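Local coordinates for protein dihydropteroate synthase (Anaplasma phagocytophilum, PDB 6UCZ) that catalyses the folate-pathway condensation of a pterin pyrophosphate with p-aminobenzoate to give dihydropteroate, and here holds a pterin monophosphate, at residues H108-I113 with G128-N133; T29-G34 with V270-V275; I156-G161 with F210-E215. All coordinates share one frame; numbering follows the deposited sequence.

How the contacts relate
From the N terminus, the chain enters the sheet through strand 31-37, whose start is half of contact 2; the other half, strand 272-275, comes more than 230 residues later, so contact 2 closes a loop that takes in most of the enzyme. Contacts 1 and 3 nest inside it, one after the other. Contact 1 closes a short loop round helix 118-127 and joins strands 110-115 and 131-134. Contact 3 brings the end of strand 153-157 to the loop before helix 214-222. Contacts 1 and 2 touch where Tyr131 meets Phe272, whereas contact 3 stays apart from both; all three reach the same pterin monophosphate.

Contact 1. Residues H108-I113 with G128-N133; sequences HVEVSI and GVDYIN. With PMM (pterin-6-yl-methyl-monophosphate), chain C.
Val129 turns its two methyls to different partners: the side chains of Val129 and Val111 cross at about a right angle, with Val129 CG1 3.7 Å from Val111 CG1, and CG2 reaches CG2 of Ile113. Ile101 of helix 97-106 and Ala124 of helix 118-127 cover this apolar patch. At Asp130 the backbone N bonds to Val111 O (2.8 Å), which also accepts the N of Tyr131, so one carbonyl holds two successive amides in its plane. The carboxylate of Asp130 returns the grip: CG lies anti to its own carbonyl carbon (chi1 -57°), and OD2 takes Val111 N at 3.0 Å on its anti lone pair while also bonding His105. The Tyr131 side chain crosses that of Glu110 at a slant, ring and carboxylate planes 69° apart, and its OH gives a short bond of 2.6 Å to Glu110 OE1 from above the carboxylate plane. Lys153 forms a salt bridge with the other oxygen, OE2, which probably eases the nearness of Asp130 OD1. Strands 110-115 and 131-134 are the parallel neighbours of a beta-alpha-beta unit in the TIM-barrel fold of this family, with helix 118-127 as the crossover. Tyr131 O receives Ile113 N, and Ser112 OG, bonded to Asp71, packs against CB of both Asn133 and Tyr131. Ile132 points to the helical side with Ile113, against Ala121 and Leu125. Asn133 N bonds Ile113 O (2.8 Å), and the side chain runs on into the pterin pocket. There OD1 accepts N2 of the ligand at 2.8 Å almost in line (176°), and ND2 gives to ligand N1 at 3.2 Å; Asp71 takes ND2 as well.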
loop_
_atom_site.group_PDB
_atom_site.type_symbol
_atom_site.label_atom_id
_atom_site.label_comp_id
_atom_site.label_asym_id
_atom_site.label_seq_id
_atom_site.Cartn_x
_atom_site.Cartn_y
_atom_site.Cartn_z
ATOM N N HIS A 108 -19.908 -1.697 -3.053
ATOM C CA HIS A 108 -19.053 -2.248 -4.106
ATOM C C HIS A 108 -17.648 -1.653 -4.024
ATOM O O HIS A 108 -17.019 -1.334 -5.035
ATOM C CB HIS A 108 -19.675 -2.048 -5.489
ATOM C CG HIS A 108 -21.033 -2.670 -5.626
ATOM N ND1 HIS A 108 -22.103 -2.010 -6.191
ATOM C CD2 HIS A 108 -21.495 -3.889 -5.260
ATOM C CE1 HIS A 108 -23.165 -2.797 -6.171
ATOM N NE2 HIS A 108 -22.823 -3.943 -5.611
ATOM N N VAL A 109 -17.177 -1.470 -2.798
ATOM C CA VAL A 109 -15.819 -1.037 -2.508
ATOM C C VAL A 109 -15.086 -2.204 -1.855
ATOM O O VAL A 109 -15.664 -2.936 -1.036
ATOM C CB VAL A 109 -15.835 0.215 -1.610
ATOM C CG1 VAL A 109 -14.431 0.589 -1.167
ATOM C CG2 VAL A 109 -16.518 1.394 -2.345
ATOM N N GLU A 110 -13.834 -2.413 -2.244
ATOM C CA GLU A 110 -13.077 -3.521 -1.675
ATOM C C GLU A 110 -12.386 -3.108 -0.380
ATOM O O GLU A 110 -12.269 -1.928 -0.055
ATOM C CB GLU A 110 -12.061 -4.051 -2.682
ATOM C CG GLU A 110 -12.710 -4.609 -3.937
ATOM C CD GLU A 110 -11.697 -5.013 -4.983
ATOM O OE1 GLU A 110 -11.030 -4.113 -5.550
ATOM O OE2 GLU A 110 -11.550 -6.234 -5.211
ATOM N N VAL A 111 -11.901 -4.109 0.358
ATOM C CA VAL A 111 -11.203 -3.890 1.620
ATOM C C VAL A 111 -9.858 -4.602 1.560
ATOM O O VAL A 111 -9.769 -5.753 1.114
ATOM C CB VAL A 111 -12.032 -4.387 2.827
ATOM C CG1 VAL A 111 -11.293 -4.118 4.151
ATOM C CG2 VAL A 111 -13.424 -3.749 2.824
ATOM N N SER A 112 -8.817 -3.913 2.025
ATOM C CA SER A 112 -7.448 -4.413 2.079
ATOM C C SER A 112 -6.998 -4.450 3.535
ATOM O O SER A 112 -7.341 -3.555 4.316
ATOM C CB SER A 112 -6.508 -3.500 1.253
ATOM O OG SER A 112 -5.168 -3.938 1.339
ATOM N N ILE A 113 -6.248 -5.481 3.918
ATOM C CA ILE A 113 -5.684 -5.549 5.265
ATOM C C ILE A 113 -4.199 -5.227 5.182
ATOM O O ILE A 113 -3.430 -5.943 4.530
ATOM C CB ILE A 113 -5.947 -6.914 5.939
ATOM C CG1 ILE A 113 -5.283 -6.975 7.326
ATOM C CG2 ILE A 113 -5.490 -8.098 5.085
ATOM C CD1 ILE A 113 -5.778 -5.928 8.293
ATOM N N GLY A 128 -13.687 -11.492 5.315
ATOM C CA GLY A 128 -14.130 -11.170 3.977
ATOM C C GLY A 128 -13.352 -10.104 3.233
ATOM O O GLY A 128 -13.864 -9.584 2.235
ATOM N N VAL A 129 -12.141 -9.746 3.690
ATOM C CA VAL A 129 -11.379 -8.731 2.957
ATOM C C VAL A 129 -10.952 -9.282 1.600
ATOM O O VAL A 129 -10.933 -10.493 1.354
ATOM C CB VAL A 129 -10.164 -8.181 3.734
ATOM C CG1 VAL A 129 -10.588 -7.596 5.068
ATOM C CG2 VAL A 129 -9.058 -9.229 3.902
ATOM N N ASP A 130 -10.646 -8.358 0.694
ATOM C CA ASP A 130 -10.343 -8.658 -0.698
ATOM C C ASP A 130 -8.857 -8.667 -1.012
ATOM O O ASP A 130 -8.450 -9.326 -1.972
ATOM C CB ASP A 130 -11.037 -7.633 -1.605
ATOM C CG ASP A 130 -12.535 -7.595 -1.378
ATOM O OD1 ASP A 130 -13.218 -8.474 -1.929
ATOM O OD2 ASP A 130 -13.017 -6.725 -0.624
ATOM N N TYR A 131 -8.049 -7.943 -0.246
ATOM C CA TYR A 131 -6.616 -7.854 -0.489
ATOM C C TYR A 131 -5.862 -8.079 0.805
ATOM O O TYR A 131 -6.296 -7.621 1.866
ATOM C CB TYR A 131 -6.169 -6.463 -1.019
ATOM C CG TYR A 131 -6.803 -5.959 -2.292
ATOM C CD1 TYR A 131 -8.080 -5.414 -2.296
ATOM C CD2 TYR A 131 -6.085 -5.960 -3.477
ATOM C CE1 TYR A 131 -8.649 -4.931 -3.474
ATOM C CE2 TYR A 131 -6.630 -5.485 -4.644
ATOM C CZ TYR A 131 -7.908 -4.965 -4.643
ATOM O OH TYR A 131 -8.427 -4.499 -5.824
ATOM N N ILE A 132 -4.717 -8.751 0.706
ATOM C CA ILE A 132 -3.655 -8.606 1.693
ATOM C C ILE A 132 -2.702 -7.526 1.198
ATOM O O ILE A 132 -2.111 -7.652 0.118
ATOM C CB ILE A 132 -2.885 -9.912 1.920
ATOM C CG1 ILE A 132 -3.813 -11.086 2.237
ATOM C CG2 ILE A 132 -1.861 -9.716 3.051
ATOM C CD1 ILE A 132 -3.069 -12.402 2.276
ATOM N N ASN A 133 -2.556 -6.459 1.961
ATOM C CA ASN A 133 -1.524 -5.467 1.673
ATOM C C ASN A 133 -0.339 -5.852 2.555
ATOM O O ASN A 133 -0.186 -5.362 3.672
ATOM C CB ASN A 133 -2.028 -4.053 1.928
ATOM C CG ASN A 133 -0.940 -3.019 1.788
ATOM O OD1 ASN A 133 0.129 -3.288 1.224
ATOM N ND2 ASN A 133 -1.185 -1.839 2.335
HETATM N N5 PMM C . 3.166 2.890 3.373
HETATM C C6 PMM C . 2.784 2.793 4.651
HETATM C C7 PMM C . 2.026 1.723 5.089
HETATM N N8 PMM C . 1.629 0.713 4.307
HETATM N N1 PMM C . 1.587 -0.214 2.223
HETATM C C2 PMM C . 1.944 -0.184 0.945
HETATM N N2 PMM C . 1.581 -1.180 0.130
HETATM N N3 PMM C . 2.694 0.824 0.402
HETATM C C4 PMM C . 3.179 1.910 1.094
HETATM O O4 PMM C . 3.871 2.763 0.540
HETATM C C4A PMM C . 2.806 1.915 2.525
HETATM C C8A PMM C . 2.016 0.819 3.030
HETATM C C9 PMM C . 3.280 3.880 5.571
HETATM O O10 PMM C . 2.589 5.110 5.269
HETATM P PA PMM C . 1.478 5.747 6.258
HETATM O O1P PMM C . 1.188 7.132 5.658
HETATM O O2P PMM C . 2.144 5.977 7.608
HETATM O O3P PMM C . 0.280 4.859 6.328
#

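Contact 2. Residues T29-G34 with V270-V275; sequences TTKIVG and VDFLRV. With PMM (pterin-6-yl-methyl-monophosphate), chain C.
Thr30 OG1 donates to Val270 O at 2.7 Å, nearly along the C=O axis, just before the two strands come into register. The same rotamer (chi1 -60°) that aims OG1 at the carbonyl puts CG2 of Thr30 anti to the backbone N, on CG of Leu273 at 3.7 Å. Parallel pairing follows: Lys31 N to Asp271 O, Leu273 N to Lys31 O, Val33 N to Leu273 O and Val275 N to Val33 O. Lys31 and Phe272 run side by side in the same direction, CD of the lysine 3.7 Å from ring atom CE2, while Val33 CG2 meets the ring edge at CD2. Toward the helices, Ile32 CG2 touches Val275 CG2 at 3.8 Å, with Ile285 against Ile32. Arg274, extended from CG to NE, lays its guanidinium over the pterin, with ligand N8 3.3 Å from the guanidinium plane, over its centre. NH1 reaches phosphate O3P at 3.3 Å, and NH2 gives the same oxygen a weak bond. Salt bridges from NE to Asp71 and from NH2 to Asp114 hold the group's rotation. Strands 31-37 and 272-275, first and last of the barrel, thus close a TIM barrel, with the pterin site at the C-terminal end of the barrel strands.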
loop_
_atom_site.group_PDB
_atom_site.type_symbol
_atom_site.label_atom_id
_atom_site.label_comp_id
_atom_site.label_asym_id
_atom_site.label_seq_id
_atom_site.Cartn_x
_atom_site.Cartn_y
_atom_site.Cartn_z
ATOM N N THR A 29 -7.091 3.064 -15.686
ATOM C CA THR A 29 -7.796 2.174 -14.769
ATOM C C THR A 29 -7.295 2.258 -13.325
ATOM O O THR A 29 -7.520 1.317 -12.558
ATOM C CB THR A 29 -7.716 0.734 -15.275
ATOM O OG1 THR A 29 -6.477 0.541 -15.967
ATOM C CG2 THR A 29 -8.883 0.445 -16.220
ATOM N N THR A 30 -6.614 3.338 -12.948
ATOM C CA THR A 30 -5.983 3.432 -11.633
ATOM C C THR A 30 -7.027 3.412 -10.525
ATOM O O THR A 30 -8.021 4.143 -10.581
ATOM C CB THR A 30 -5.157 4.718 -11.557
ATOM O OG1 THR A 30 -4.158 4.695 -12.576
ATOM C CG2 THR A 30 -4.525 4.897 -10.206
ATOM N N LYS A 31 -6.820 2.544 -9.530
ATOM C CA LYS A 31 -7.737 2.435 -8.408
ATOM C C LYS A 31 -7.246 3.246 -7.212
ATOM O O LYS A 31 -6.046 3.318 -6.951
ATOM C CB LYS A 31 -7.922 0.967 -8.007
ATOM C CG LYS A 31 -8.750 0.172 -9.025
ATOM C CD LYS A 31 -8.982 -1.252 -8.536
ATOM C CE LYS A 31 -9.820 -2.078 -9.516
ATOM N NZ LYS A 31 -11.204 -1.559 -9.715
ATOM N N ILE A 32 -8.191 3.855 -6.494
ATOM C CA ILE A 32 -7.904 4.644 -5.303
ATOM C C ILE A 32 -7.981 3.735 -4.084
ATOM O O ILE A 32 -9.042 3.172 -3.786
ATOM C CB ILE A 32 -8.885 5.814 -5.154
ATOM C CG1 ILE A 32 -8.851 6.718 -6.391
ATOM C CG2 ILE A 32 -8.547 6.605 -3.895
ATOM C CD1 ILE A 32 -9.910 7.795 -6.374
ATOM N N VAL A 33 -6.868 3.614 -3.367
ATOM C CA VAL A 33 -6.800 2.841 -2.132
ATOM C C VAL A 33 -6.769 3.852 -0.992
ATOM O O VAL A 33 -5.733 4.475 -0.717
ATOM C CB VAL A 33 -5.580 1.919 -2.117
ATOM C CG1 VAL A 33 -5.521 1.107 -0.823
ATOM C CG2 VAL A 33 -5.592 1.015 -3.345
ATOM N N GLY A 34 -7.906 4.010 -0.320
ATOM C CA GLY A 34 -7.998 4.956 0.779
ATOM C C GLY A 34 -7.407 4.382 2.057
ATOM O O GLY A 34 -7.711 3.249 2.447
ATOM N N VAL A 270 -0.140 3.372 -13.264
ATOM C CA VAL A 270 0.012 2.710 -11.974
ATOM C C VAL A 270 -1.352 2.204 -11.531
ATOM O O VAL A 270 -2.354 2.922 -11.614
ATOM C CB VAL A 270 0.638 3.660 -10.941
ATOM C CG1 VAL A 270 0.589 3.019 -9.547
ATOM C CG2 VAL A 270 2.080 3.988 -11.346
ATOM N N ASP A 271 -1.404 0.946 -11.083
ATOM C CA ASP A 271 -2.702 0.296 -10.930
ATOM C C ASP A 271 -3.393 0.671 -9.628
ATOM O O ASP A 271 -4.628 0.699 -9.575
ATOM C CB ASP A 271 -2.537 -1.218 -11.042
ATOM C CG ASP A 271 -1.802 -1.625 -12.310
ATOM O OD1 ASP A 271 -0.581 -1.361 -12.393
ATOM O OD2 ASP A 271 -2.436 -2.208 -13.218
ATOM N N PHE A 272 -2.629 0.982 -8.583
ATOM C CA PHE A 272 -3.203 1.331 -7.289
ATOM C C PHE A 272 -2.440 2.506 -6.705
ATOM O O PHE A 272 -1.205 2.487 -6.680
ATOM C CB PHE A 272 -3.137 0.147 -6.305
ATOM C CG PHE A 272 -3.897 -1.075 -6.754
ATOM C CD1 PHE A 272 -3.297 -2.035 -7.550
ATOM C CD2 PHE A 272 -5.207 -1.263 -6.367
ATOM C CE1 PHE A 272 -3.998 -3.157 -7.953
ATOM C CE2 PHE A 272 -5.915 -2.380 -6.766
ATOM C CZ PHE A 272 -5.312 -3.327 -7.563
ATOM N N LEU A 273 -3.166 3.489 -6.170
ATOM C CA LEU A 273 -2.560 4.590 -5.424
ATOM C C LEU A 273 -3.084 4.551 -3.997
ATOM O O LEU A 273 -4.295 4.613 -3.780
ATOM C CB LEU A 273 -2.875 5.945 -6.063
ATOM C CG LEU A 273 -2.344 6.180 -7.467
ATOM C CD1 LEU A 273 -2.731 7.585 -7.945
ATOM C CD2 LEU A 273 -0.814 5.999 -7.465
ATOM N N ARG A 274 -2.173 4.447 -3.029
ATOM C CA ARG A 274 -2.524 4.366 -1.616
ATOM C C ARG A 274 -2.402 5.765 -1.026
ATOM O O ARG A 274 -1.290 6.302 -0.911
ATOM C CB ARG A 274 -1.611 3.352 -0.918
ATOM C CG ARG A 274 -1.958 3.060 0.521
ATOM C CD ARG A 274 -0.957 2.054 1.167
ATOM N NE ARG A 274 -1.313 1.848 2.568
ATOM C CZ ARG A 274 -0.921 2.637 3.566
ATOM N NH1 ARG A 274 -0.129 3.679 3.327
ATOM N NH2 ARG A 274 -1.321 2.387 4.805
ATOM N N VAL A 275 -3.540 6.371 -0.683
ATOM C CA VAL A 275 -3.607 7.809 -0.452
ATOM C C VAL A 275 -4.466 8.105 0.764
ATOM O O VAL A 275 -5.361 7.332 1.128
ATOM C CB VAL A 275 -4.174 8.560 -1.688
ATOM C CG1 VAL A 275 -3.229 8.431 -2.867
ATOM C CG2 VAL A 275 -5.595 8.038 -2.029
HETATM N N5 PMM C . 3.166 2.890 3.373
HETATM C C6 PMM C . 2.784 2.793 4.651
HETATM C C7 PMM C . 2.026 1.723 5.089
HETATM N N8 PMM C . 1.629 0.713 4.307
HETATM N N1 PMM C . 1.587 -0.214 2.223
HETATM C C2 PMM C . 1.944 -0.184 0.945
HETATM N N2 PMM C . 1.581 -1.180 0.130
HETATM N N3 PMM C . 2.694 0.824 0.402
HETATM C C4 PMM C . 3.179 1.910 1.094
HETATM O O4 PMM C . 3.871 2.763 0.540
HETATM C C4A PMM C . 2.806 1.915 2.525
HETATM C C8A PMM C . 2.016 0.819 3.030
HETATM C C9 PMM C . 3.280 3.880 5.571
HETATM O O10 PMM C . 2.589 5.110 5.269
HETATM P PA PMM C . 1.478 5.747 6.258
HETATM O O1P PMM C . 1.188 7.132 5.658
HETATM O O2P PMM C . 2.144 5.977 7.608
HETATM O O3P PMM C . 0.280 4.859 6.328
HETATM O O HOH W 1 -6.625 -1.439 -10.901
#

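Contact 3. Residues I156-G161 with F210-E215; sequences IMHHFG and FGKLPE. With PMM (pterin-6-yl-methyl-monophosphate), chain C.
The Phe210 ring carries the methyl CE of Met157 on one face, over its centre, 3.4 Å from CE to the ring centroid and only 5° off the normal. Pterin N5 meets its edge, 3.5 Å from CE2. SD of Met157 stands obliquely to the same ring, 4.0 Å from its centroid, a Met-aromatic contact, and also lies 3.5 Å from pterin N3. The thioether reaches both because CG is anti to the backbone N (chi1 -169°) and the chain bends only at its last torsion (chi3 74°), which swings the methyl over the phenylalanine. The Phe160 ring has His158 CE1 over one face, toward the rim, and Phe210 O at its edge, 3.2 Å from CD2. Gly211, at positive phi, passes beside the Phe160 ring, its O 3.6 Å from CD2. Met157 ends strand 153-157, and the other residues lie in the loops that follow strands 153-157 and 202-205, at the end of the TIM barrel that bears the active site; Met157 and Phe210 line its pterin pocket. Lys212 ties the two loops together. Its NZ donates to His158 ND1 at 2.9 Å, lying near the imidazole plane, and to Phe210 O at 3.0 Å, with Gly207 O as a further acceptor. Three acceptors around one ammonium fix the bend at the end of the lysine chain, and Ile181 packs against both Lys212 and His158. His159 puts CB against Phe210 CB and turns its ring away, ND1 accepting Gly161 N and NE2 bonding Gly136 O, while Trp184 meets it edge-to-face.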
loop_
_atom_site.group_PDB
_atom_site.type_symbol
_atom_site.label_atom_id
_atom_site.label_comp_id
_atom_site.label_asym_id
_atom_site.label_seq_id
_atom_site.Cartn_x
_atom_site.Cartn_y
_atom_site.Cartn_z
ATOM N N ILE A 156 2.803 -6.947 -2.244
ATOM C CA ILE A 156 4.072 -7.101 -1.536
ATOM C C ILE A 156 4.870 -5.817 -1.724
ATOM O O ILE A 156 5.041 -5.344 -2.857
ATOM C CB ILE A 156 4.854 -8.342 -2.005
ATOM C CG1 ILE A 156 4.952 -8.391 -3.535
ATOM C CG2 ILE A 156 4.200 -9.622 -1.458
ATOM C CD1 ILE A 156 5.842 -9.543 -4.047
ATOM N N MET A 157 5.343 -5.244 -0.617
ATOM C CA MET A 157 5.997 -3.936 -0.604
ATOM C C MET A 157 7.479 -4.075 -0.265
ATOM O O MET A 157 7.831 -4.771 0.694
ATOM C CB MET A 157 5.341 -3.023 0.431
ATOM C CG MET A 157 5.799 -1.569 0.313
ATOM S SD MET A 157 5.488 -0.661 1.825
ATOM C CE MET A 157 6.793 -1.328 2.888
ATOM N N HIS A 158 8.342 -3.388 -1.022
ATOM C CA HIS A 158 9.776 -3.432 -0.743
ATOM C C HIS A 158 10.130 -2.607 0.493
ATOM O O HIS A 158 9.626 -1.497 0.682
ATOM C CB HIS A 158 10.581 -2.905 -1.933
ATOM C CG HIS A 158 12.062 -2.940 -1.699
ATOM N ND1 HIS A 158 12.731 -1.956 -1.003
ATOM C CD2 HIS A 158 12.991 -3.879 -2.008
ATOM C CE1 HIS A 158 14.013 -2.273 -0.916
ATOM N NE2 HIS A 158 14.198 -3.429 -1.528
ATOM N N HIS A 159 11.042 -3.135 1.315
ATOM C CA HIS A 159 11.597 -2.391 2.443
ATOM C C HIS A 159 12.999 -2.890 2.789
ATOM O O HIS A 159 13.434 -3.950 2.335
ATOM C CB HIS A 159 10.664 -2.474 3.657
ATOM C CG HIS A 159 10.436 -3.875 4.134
ATOM N ND1 HIS A 159 11.343 -4.548 4.923
ATOM C CD2 HIS A 159 9.425 -4.743 3.895
ATOM C CE1 HIS A 159 10.889 -5.766 5.174
ATOM N NE2 HIS A 159 9.722 -5.907 4.568
ATOM N N PHE A 160 13.734 -2.064 3.536
ATOM C CA PHE A 160 15.036 -2.410 4.123
ATOM C C PHE A 160 14.899 -2.799 5.589
ATOM O O PHE A 160 15.713 -2.411 6.437
ATOM C CB PHE A 160 15.994 -1.227 3.964
ATOM C CG PHE A 160 16.369 -0.938 2.540
ATOM C CD1 PHE A 160 17.317 -1.698 1.888
ATOM C CD2 PHE A 160 15.676 0.029 1.815
ATOM C CE1 PHE A 160 17.650 -1.444 0.576
ATOM C CE2 PHE A 160 15.992 0.287 0.492
ATOM C CZ PHE A 160 16.979 -0.447 -0.134
ATOM N N GLY A 161 13.864 -3.552 5.913
ATOM C CA GLY A 161 13.559 -3.977 7.261
ATOM C C GLY A 161 12.508 -3.085 7.905
ATOM O O GLY A 161 12.424 -1.879 7.645
ATOM N N PHE A 210 10.609 3.736 2.493
ATOM C CA PHE A 210 11.077 2.666 3.389
ATOM C C PHE A 210 12.566 2.430 3.148
ATOM O O PHE A 210 12.976 1.729 2.222
ATOM C CB PHE A 210 10.253 1.395 3.205
ATOM C CG PHE A 210 8.877 1.489 3.812
ATOM C CD1 PHE A 210 8.646 1.042 5.111
ATOM C CD2 PHE A 210 7.820 2.050 3.099
ATOM C CE1 PHE A 210 7.382 1.142 5.685
ATOM C CE2 PHE A 210 6.555 2.163 3.669
ATOM C CZ PHE A 210 6.332 1.704 4.961
ATOM N N GLY A 211 13.389 3.077 3.964
ATOM C CA GLY A 211 14.823 3.062 3.752
ATOM C C GLY A 211 15.273 3.787 2.506
ATOM O O GLY A 211 16.379 3.541 2.019
ATOM N N LYS A 212 14.460 4.712 1.997
ATOM C CA LYS A 212 14.721 5.391 0.736
ATOM C C LYS A 212 14.617 6.885 1.002
ATOM O O LYS A 212 13.520 7.400 1.245
ATOM C CB LYS A 212 13.709 4.947 -0.319
ATOM C CG LYS A 212 13.719 3.441 -0.553
ATOM C CD LYS A 212 12.635 3.013 -1.516
ATOM C CE LYS A 212 12.594 1.495 -1.642
ATOM N NZ LYS A 212 12.005 0.845 -0.438
ATOM N N LEU A 213 15.748 7.577 0.915
ATOM C CA LEU A 213 15.776 9.007 1.124
ATOM C C LEU A 213 14.956 9.700 0.038
ATOM O O LEU A 213 14.701 9.120 -1.022
ATOM C CB LEU A 213 17.215 9.507 1.156
ATOM C CG LEU A 213 17.968 9.054 2.402
ATOM C CD1 LEU A 213 19.428 9.446 2.316
ATOM C CD2 LEU A 213 17.320 9.631 3.653
ATOM N N PRO A 214 14.523 10.936 0.287
ATOM C CA PRO A 214 13.640 11.608 -0.696
ATOM C C PRO A 214 14.112 11.563 -2.144
ATOM O O PRO A 214 13.309 11.239 -3.027
ATOM C CB PRO A 214 13.572 13.047 -0.164
ATOM C CG PRO A 214 13.752 12.922 1.301
ATOM C CD PRO A 214 14.714 11.739 1.508
ATOM N N GLU A 215 15.390 11.851 -2.414
ATOM C CA GLU A 215 15.887 11.802 -3.789
ATOM C C GLU A 215 15.653 10.439 -4.428
ATOM O O GLU A 215 15.308 10.354 -5.612
ATOM C CB GLU A 215 17.369 12.149 -3.832
ATOM C CG GLU A 215 17.686 13.556 -3.349
ATOM C CD GLU A 215 17.845 13.641 -1.828
ATOM O OE1 GLU A 215 18.434 14.644 -1.360
ATOM O OE2 GLU A 215 17.399 12.712 -1.104
HETATM N N5 PMM C . 3.166 2.890 3.373
HETATM C C6 PMM C . 2.784 2.793 4.651
HETATM C C7 PMM C . 2.026 1.723 5.089
HETATM N N8 PMM C . 1.629 0.713 4.307
HETATM N N1 PMM C . 1.587 -0.214 2.223
HETATM C C2 PMM C . 1.944 -0.184 0.945
HETATM N N2 PMM C . 1.581 -1.180 0.130
HETATM N N3 PMM C . 2.694 0.824 0.402
HETATM C C4 PMM C . 3.179 1.910 1.094
HETATM O O4 PMM C . 3.871 2.763 0.540
HETATM C C4A PMM C . 2.806 1.915 2.525
HETATM C C8A PMM C . 2.016 0.819 3.030
HETATM C C9 PMM C . 3.280 3.880 5.571
HETATM O O10 PMM C . 2.589 5.110 5.269
HETATM P PA PMM C . 1.478 5.747 6.258
HETATM O O1P PMM C . 1.188 7.132 5.658
HETATM O O2P PMM C . 2.144 5.977 7.608
HETATM O O3P PMM C . 0.280 4.859 6.328
#